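Side-chain contacts in L-hydantoinase (Arthrobacter aurescens, PDB 1GKR), which hydrolyses the cyclic amide ring of 5-substituted hydantoins at a two-zinc centre, preferring aryl substrates, with a stereoselectivity that depends on the substrate: residues A[55-60]-A[372-377]; A[118-123]-A[426-431]; A[339-344]-A[362-367]. All coordinates share one frame; numbering follows the deposited sequence.

Overall arrangement
Interactions 1 and 3 meet at barrel strand 51-62, which leads to the zinc centre. Interaction 1 packs this strand against the segment that ends helix 357-372, and it contains H60, a zinc ligand. Interaction 3 pairs the same helix with helix 341-350; the two contacts touch directly, V57 N lying 3.0 Å from M364 O in a probable hydrogen bond, and their centres are 11 Å apart. Interaction 2 lies one strand further on: its strand 120-123 pairs with 87-92, the neighbour of 51-62. Its nearest atoms are about 5 Å from interaction 1 and about 8 Å from interaction 3. The side chain of S341 is about 13 Å from a zinc ion.

Interaction 1 (A[55-60]-A[372-377]); sequences GVVDEH and FGIYPQ. With ZN (zinc ion), chain F.
E59 and F372 carry most of this contact, the carboxylate of one meeting the ring edge of the other. E59 OE1 lies in the ring plane of F372, 3.4 Å from CE2, and the carboxylate plane stands nearly perpendicular to the ring, at 85°. An edge approach sets the negative oxygen against the ring hydrogens rather than the electron-rich face, which is probably mildly favourable. E59 CB also nears CE2 of F372, at 3.7 Å, but from well above the ring plane. With CG between the backbone N and the carbonyl carbon (chi1 64°), the extended glutamate chain carries its acid end past the ring edge, the two side chains crossing at about a right angle. Its other oxygen, OE2, is hydrogen-bonded to T308, so the buried carboxylate has a polar partner away from F372. I236 packs on both E59 and F372, and I91 also meets the ring.

A second, looser touch lies further back along the strand: V57 CG1 comes to 4.3 Å from I374 CD1, an apolar contact beside P368. Between F372 and I374 the chain leaves helix 357-372 through G373, whose positive phi belongs to a Schellman motif; the turn lets the side chains before and after it both face strand 51-62.

The chain turns a corner at E59 and then reaches the metal. D58 OD1 accepts a hydrogen bond from H60 N (2.8 Å), closing an Asx turn, and E262 bonds to H60 ND1, which should help fix the imidazole. H60 NE2 then binds zinc at 2.1 Å, sharing the ion with H62, D312 and the carbamylated K147. This is the first barrel strand of the amidohydrolase TIM-barrel fold, ending in its His-X-His zinc motif.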
# COMPACT_ATOMS: atom_id res chain seq x y z
N GLY A 55 0.11 -10.45 37.76
CA GLY A 55 -1.08 -9.68 38.02
C GLY A 55 -1.41 -8.87 36.78
O GLY A 55 -0.51 -8.42 36.06
N VAL A 56 -2.69 -8.69 36.49
CA VAL A 56 -3.09 -7.92 35.33
C VAL A 56 -2.80 -6.44 35.56
O VAL A 56 -3.02 -5.92 36.66
CB VAL A 56 -4.58 -8.07 35.06
CG1 VAL A 56 -5.03 -7.02 34.05
CG2 VAL A 56 -4.85 -9.48 34.54
N VAL A 57 -2.28 -5.77 34.54
CA VAL A 57 -1.97 -4.35 34.62
C VAL A 57 -2.97 -3.64 33.71
O VAL A 57 -2.87 -3.73 32.49
CB VAL A 57 -0.53 -4.04 34.13
CG1 VAL A 57 -0.32 -2.54 34.02
CG2 VAL A 57 0.48 -4.63 35.11
N ASP A 58 -3.94 -2.95 34.31
CA ASP A 58 -4.95 -2.24 33.53
C ASP A 58 -4.60 -0.76 33.41
O ASP A 58 -4.63 -0.01 34.39
CB ASP A 58 -6.32 -2.42 34.16
CG ASP A 58 -7.43 -2.06 33.22
OD1 ASP A 58 -7.23 -1.12 32.42
OD2 ASP A 58 -8.50 -2.69 33.26
N GLU A 59 -4.27 -0.35 32.19
CA GLU A 59 -3.86 1.03 31.87
C GLU A 59 -5.03 1.97 31.64
O GLU A 59 -4.83 3.16 31.40
CB GLU A 59 -3.04 1.03 30.58
CG GLU A 59 -3.86 0.56 29.38
CD GLU A 59 -3.06 0.44 28.09
OE1 GLU A 59 -1.82 0.31 28.16
OE2 GLU A 59 -3.68 0.44 27.00
N HIS A 60 -6.25 1.45 31.70
CA HIS A 60 -7.40 2.31 31.43
C HIS A 60 -8.50 2.22 32.49
O HIS A 60 -9.52 1.57 32.29
CB HIS A 60 -7.95 1.97 30.06
CG HIS A 60 -8.85 3.02 29.50
ND1 HIS A 60 -9.05 3.19 28.15
CD2 HIS A 60 -9.60 3.96 30.12
CE1 HIS A 60 -9.89 4.19 27.96
NE2 HIS A 60 -10.23 4.68 29.14
N PHE A 372 4.54 1.65 29.38
CA PHE A 372 4.61 2.74 30.34
C PHE A 372 5.90 2.80 31.14
O PHE A 372 6.10 3.71 31.96
CB PHE A 372 3.42 2.69 31.28
CG PHE A 372 2.17 3.20 30.66
CD1 PHE A 372 1.95 4.57 30.55
CD2 PHE A 372 1.22 2.32 30.14
CE1 PHE A 372 0.79 5.05 29.92
CE2 PHE A 372 0.07 2.79 29.52
CZ PHE A 372 -0.15 4.15 29.40
N GLY A 373 6.77 1.83 30.89
CA GLY A 373 8.04 1.81 31.58
C GLY A 373 8.01 1.33 33.01
O GLY A 373 8.88 1.71 33.79
N ILE A 374 7.04 0.51 33.38
CA ILE A 374 7.01 0.00 34.75
C ILE A 374 7.27 -1.49 34.66
O ILE A 374 7.05 -2.24 35.63
CB ILE A 374 5.62 0.25 35.41
CG1 ILE A 374 4.51 -0.41 34.59
CG2 ILE A 374 5.34 1.74 35.48
CD1 ILE A 374 3.11 -0.14 35.14
N TYR A 375 7.81 -1.90 33.51
CA TYR A 375 8.02 -3.30 33.20
C TYR A 375 8.62 -4.29 34.16
O TYR A 375 7.91 -4.79 35.04
CB TYR A 375 8.72 -3.50 31.86
CG TYR A 375 8.86 -4.98 31.52
CD1 TYR A 375 7.75 -5.83 31.49
CD2 TYR A 375 10.11 -5.54 31.26
CE1 TYR A 375 7.88 -7.20 31.21
CE2 TYR A 375 10.25 -6.90 30.98
CZ TYR A 375 9.14 -7.72 30.96
OH TYR A 375 9.33 -9.08 30.67
N PRO A 376 9.93 -4.57 34.06
CA PRO A 376 10.38 -5.59 35.03
C PRO A 376 9.61 -5.62 36.37
O PRO A 376 9.24 -6.70 36.86
CB PRO A 376 11.87 -5.32 35.14
CG PRO A 376 11.94 -3.84 34.94
CD PRO A 376 10.98 -3.56 33.81
N GLN A 377 9.29 -4.45 36.94
CA GLN A 377 8.56 -4.41 38.22
C GLN A 377 7.17 -5.06 38.17
O GLN A 377 6.86 -5.91 39.00
CB GLN A 377 8.43 -2.97 38.72
CG GLN A 377 7.89 -2.90 40.13
CD GLN A 377 7.69 -1.49 40.63
OE1 GLN A 377 8.11 -0.52 39.99
NE2 GLN A 377 7.04 -1.35 41.78
ZN ZN F . -11.92 5.96 29.10
O HOH W 1 -14.07 6.27 27.85

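Interaction 2 (A[118-123]-A[426-431]); sequences KVDFAL and TMVRGT
A side-on, two-pronged salt bridge between R429 and D120 ties a beta-hairpin turn to the start of a barrel strand. The turn, type I' from V428 to T431, joins strands 418-428 and 431-435, and R429 and G430 occupy its two central positions. Backbone bonds between V428 and T431 close it in both directions.

R429 NE donates to D120 OD2 at 2.8 Å, and R429 NH2 donates to D120 OD1 at the same 2.8 Å. Both bonds are fairly straight (165° and 159°), and each oxygen offers its syn lone pair. The two side chains come from opposite directions, and their flat groups lie almost in one plane, 6° apart, so the paired bonds hold both against rotation. A bend in the arginine at chi3 turns the NE side of the guanidinium to the acid. V428 CG2 packs over one face of the buried carboxylate, 3.9 Å from D120 OD1, a van der Waals contact.

D120 has further partners: OD2 forms a salt bridge with K378, and OD1 accepts from the backbone N of Q447. The gathered positive charge would be expected to keep the acid ionised. R429 has a cation-pi contact with F445, while its backbone N bonds to D388.

Strand 120-123 runs parallel to 87-92 in the barrel, whereas the hairpin belongs to the beta-rich part of the chain beside it. The contact is thus a buried bidentate Arg-Asp bridge between the TIM barrel and the neighbouring beta domain of a hydantoinase.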
# COMPACT_ATOMS: atom_id res chain seq x y z
N LYS A 118 -6.50 -0.31 47.30
CA LYS A 118 -6.13 -1.62 47.83
C LYS A 118 -5.20 -2.41 46.89
O LYS A 118 -4.66 -3.44 47.27
CB LYS A 118 -7.39 -2.42 48.16
CG LYS A 118 -8.20 -1.88 49.34
CD LYS A 118 -9.14 -2.97 49.86
CE LYS A 118 -9.80 -2.62 51.19
NZ LYS A 118 -10.93 -1.67 50.99
N VAL A 119 -5.04 -1.94 45.65
CA VAL A 119 -4.12 -2.59 44.72
C VAL A 119 -3.12 -1.49 44.34
O VAL A 119 -3.34 -0.33 44.66
CB VAL A 119 -4.84 -3.15 43.48
CG1 VAL A 119 -5.81 -4.25 43.91
CG2 VAL A 119 -5.58 -2.05 42.76
N ASP A 120 -2.02 -1.83 43.70
CA ASP A 120 -1.04 -0.78 43.37
C ASP A 120 -1.52 0.11 42.22
O ASP A 120 -2.42 -0.27 41.45
CB ASP A 120 0.32 -1.41 43.06
CG ASP A 120 1.06 -1.88 44.33
OD1 ASP A 120 0.52 -1.71 45.45
OD2 ASP A 120 2.18 -2.41 44.21
N PHE A 121 -0.92 1.29 42.09
CA PHE A 121 -1.37 2.21 41.07
C PHE A 121 -0.31 3.14 40.50
O PHE A 121 0.70 3.43 41.14
CB PHE A 121 -2.48 3.08 41.65
CG PHE A 121 -2.02 3.95 42.79
CD1 PHE A 121 -1.80 3.40 44.05
CD2 PHE A 121 -1.72 5.29 42.59
CE1 PHE A 121 -1.28 4.18 45.10
CE2 PHE A 121 -1.20 6.08 43.63
CZ PHE A 121 -0.98 5.53 44.88
N ALA A 122 -0.58 3.61 39.29
CA ALA A 122 0.26 4.56 38.59
C ALA A 122 -0.73 5.66 38.19
O ALA A 122 -1.94 5.41 38.13
CB ALA A 122 0.88 3.92 37.36
N LEU A 123 -0.24 6.86 37.89
CA LEU A 123 -1.14 7.93 37.52
C LEU A 123 -0.87 8.65 36.22
O LEU A 123 0.28 8.85 35.82
CB LEU A 123 -1.17 8.97 38.63
CG LEU A 123 -1.74 8.48 39.94
CD1 LEU A 123 -1.58 9.57 40.96
CD2 LEU A 123 -3.21 8.13 39.77
N THR A 426 -5.24 -13.75 44.44
CA THR A 426 -4.50 -12.68 43.81
C THR A 426 -3.63 -12.05 44.86
O THR A 426 -4.11 -11.74 45.96
CB THR A 426 -5.44 -11.65 43.11
OG1 THR A 426 -5.12 -10.33 43.56
CG2 THR A 426 -6.89 -11.96 43.37
N MET A 427 -2.35 -11.91 44.57
CA MET A 427 -1.45 -11.29 45.52
C MET A 427 -0.61 -10.22 44.88
O MET A 427 -0.26 -10.30 43.69
CB MET A 427 -0.52 -12.33 46.17
CG MET A 427 0.59 -12.91 45.30
SD MET A 427 2.01 -13.55 46.29
CE MET A 427 1.34 -15.02 47.01
N VAL A 428 -0.33 -9.17 45.65
CA VAL A 428 0.52 -8.11 45.15
C VAL A 428 1.65 -7.95 46.15
O VAL A 428 1.43 -7.96 47.37
CB VAL A 428 -0.24 -6.77 44.89
CG1 VAL A 428 -1.70 -6.97 45.12
CG2 VAL A 428 0.34 -5.64 45.72
N ARG A 429 2.87 -7.84 45.62
CA ARG A 429 4.08 -7.70 46.42
C ARG A 429 4.17 -8.74 47.55
O ARG A 429 4.48 -8.42 48.70
CB ARG A 429 4.18 -6.27 46.96
CG ARG A 429 4.62 -5.30 45.90
CD ARG A 429 4.60 -3.86 46.38
NE ARG A 429 3.24 -3.38 46.60
CZ ARG A 429 2.66 -3.30 47.79
NH1 ARG A 429 3.32 -3.67 48.88
NH2 ARG A 429 1.41 -2.87 47.89
N GLY A 430 3.91 -9.98 47.18
CA GLY A 430 4.01 -11.06 48.14
C GLY A 430 2.89 -11.24 49.16
O GLY A 430 3.00 -12.13 50.00
N THR A 431 1.84 -10.44 49.13
CA THR A 431 0.80 -10.68 50.13
C THR A 431 -0.56 -10.93 49.48
O THR A 431 -0.94 -10.28 48.50
CB THR A 431 0.77 -9.54 51.21
OG1 THR A 431 -0.44 -8.79 51.09
CG2 THR A 431 1.98 -8.61 51.08

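Interaction 3 (A[339-344]-A[362-367]); sequences ETSLPM and EVMCEK
M364 lays its terminal methyl over the first turn of helix 341-350, where CE comes to 3.4 Å from S341 OG and 4.2 Å from L342 CA. No hydrogen bond crosses between the segments; the contact is one long thioether chain reaching from one helix to the other. A bend at chi3 (89°) swings CE out of line with the otherwise extended chain. S341 OG points to meet it, placed opposite its own backbone N (chi1 -173°). The side chain of L342 stays further off, CD2 4.6 Å from M364 SD, and also packs on V56 and P423.

Backbone bonds shape both helices here. M344 N reaches T340 O at 3.0 Å in the opening turn of one. In the other, K367 N bonds to E362 O at 2.9 Å across a wider pi-type turn, and M364 lies within that turn.

M364 and V363 also pack on L309 of strand 308-309, and the backbone of M364 bonds to V57 of strand 51-62. Helix 357-372 therefore spans the last and first barrel strands, an arrangement characteristic of the closing helix of a TIM barrel.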
# COMPACT_ATOMS: atom_id res chain seq x y z
N GLU A 339 -14.09 -5.77 37.58
CA GLU A 339 -14.36 -7.08 38.16
C GLU A 339 -14.66 -8.16 37.13
O GLU A 339 -14.60 -9.35 37.44
CB GLU A 339 -15.52 -6.96 39.15
CG GLU A 339 -15.37 -7.83 40.38
CD GLU A 339 -16.39 -7.51 41.45
OE1 GLU A 339 -16.47 -6.34 41.86
OE2 GLU A 339 -17.11 -8.44 41.88
N THR A 340 -14.95 -7.76 35.90
CA THR A 340 -15.28 -8.70 34.83
C THR A 340 -14.28 -8.82 33.67
O THR A 340 -14.45 -9.67 32.79
CB THR A 340 -16.63 -8.34 34.23
OG1 THR A 340 -16.60 -6.98 33.77
CG2 THR A 340 -17.71 -8.48 35.27
N SER A 341 -13.25 -7.99 33.65
CA SER A 341 -12.29 -8.01 32.57
C SER A 341 -11.56 -9.34 32.35
O SER A 341 -11.64 -9.92 31.26
CB SER A 341 -11.27 -6.91 32.77
OG SER A 341 -10.45 -6.85 31.64
N LEU A 342 -10.85 -9.82 33.35
CA LEU A 342 -10.11 -11.08 33.19
C LEU A 342 -11.05 -12.26 32.99
O LEU A 342 -10.92 -13.01 32.02
CB LEU A 342 -9.22 -11.37 34.41
CG LEU A 342 -7.83 -12.01 34.20
CD1 LEU A 342 -7.41 -12.70 35.49
CD2 LEU A 342 -7.84 -13.00 33.07
N PRO A 343 -12.02 -12.44 33.90
CA PRO A 343 -12.92 -13.58 33.69
C PRO A 343 -13.64 -13.59 32.34
O PRO A 343 -13.90 -14.66 31.77
CB PRO A 343 -13.88 -13.51 34.89
CG PRO A 343 -13.61 -12.17 35.52
CD PRO A 343 -12.18 -11.89 35.25
N MET A 344 -13.94 -12.41 31.80
CA MET A 344 -14.60 -12.39 30.52
C MET A 344 -13.66 -12.88 29.42
O MET A 344 -14.06 -13.65 28.56
CB MET A 344 -15.12 -10.98 30.21
CG MET A 344 -16.57 -10.95 29.78
SD MET A 344 -17.63 -11.96 30.85
CE MET A 344 -18.83 -12.51 29.71
N GLU A 362 0.28 -11.43 27.41
CA GLU A 362 1.03 -10.41 26.69
C GLU A 362 0.28 -9.09 26.61
O GLU A 362 0.85 -8.03 26.89
CB GLU A 362 1.35 -10.89 25.28
CG GLU A 362 2.28 -9.95 24.54
CD GLU A 362 2.48 -10.32 23.09
OE1 GLU A 362 1.47 -10.65 22.43
OE2 GLU A 362 3.64 -10.28 22.62
N VAL A 363 -1.00 -9.16 26.24
CA VAL A 363 -1.81 -7.95 26.10
C VAL A 363 -2.41 -7.39 27.41
O VAL A 363 -2.78 -6.21 27.46
CB VAL A 363 -2.96 -8.17 25.10
CG1 VAL A 363 -2.43 -8.65 23.78
CG2 VAL A 363 -3.94 -9.16 25.67
N MET A 364 -2.50 -8.22 28.45
CA MET A 364 -3.07 -7.78 29.71
C MET A 364 -2.05 -7.54 30.81
O MET A 364 -2.40 -6.95 31.84
CB MET A 364 -4.13 -8.77 30.22
CG MET A 364 -5.36 -8.77 29.36
SD MET A 364 -6.70 -9.76 29.98
CE MET A 364 -7.55 -8.56 31.00
N CYS A 365 -0.81 -7.98 30.60
CA CYS A 365 0.22 -7.80 31.61
C CYS A 365 1.50 -7.19 31.08
O CYS A 365 1.91 -6.11 31.48
CB CYS A 365 0.56 -9.13 32.27
SG CYS A 365 -0.87 -10.10 32.83
N GLU A 366 2.15 -7.90 30.17
CA GLU A 366 3.42 -7.46 29.62
C GLU A 366 3.46 -6.14 28.87
O GLU A 366 4.14 -5.21 29.31
CB GLU A 366 4.02 -8.57 28.76
CG GLU A 366 4.66 -9.67 29.58
CD GLU A 366 4.91 -10.94 28.79
OE1 GLU A 366 5.23 -10.83 27.59
OE2 GLU A 366 4.81 -12.05 29.39
N LYS A 367 2.75 -6.04 27.74
CA LYS A 367 2.79 -4.81 26.96
C LYS A 367 2.37 -3.56 27.74
O LYS A 367 3.05 -2.53 27.69
CB LYS A 367 1.95 -4.97 25.69
CG LYS A 367 2.79 -5.21 24.44
CD LYS A 367 1.95 -5.82 23.31
CE LYS A 367 2.74 -5.94 22.02
NZ LYS A 367 4.10 -6.51 22.29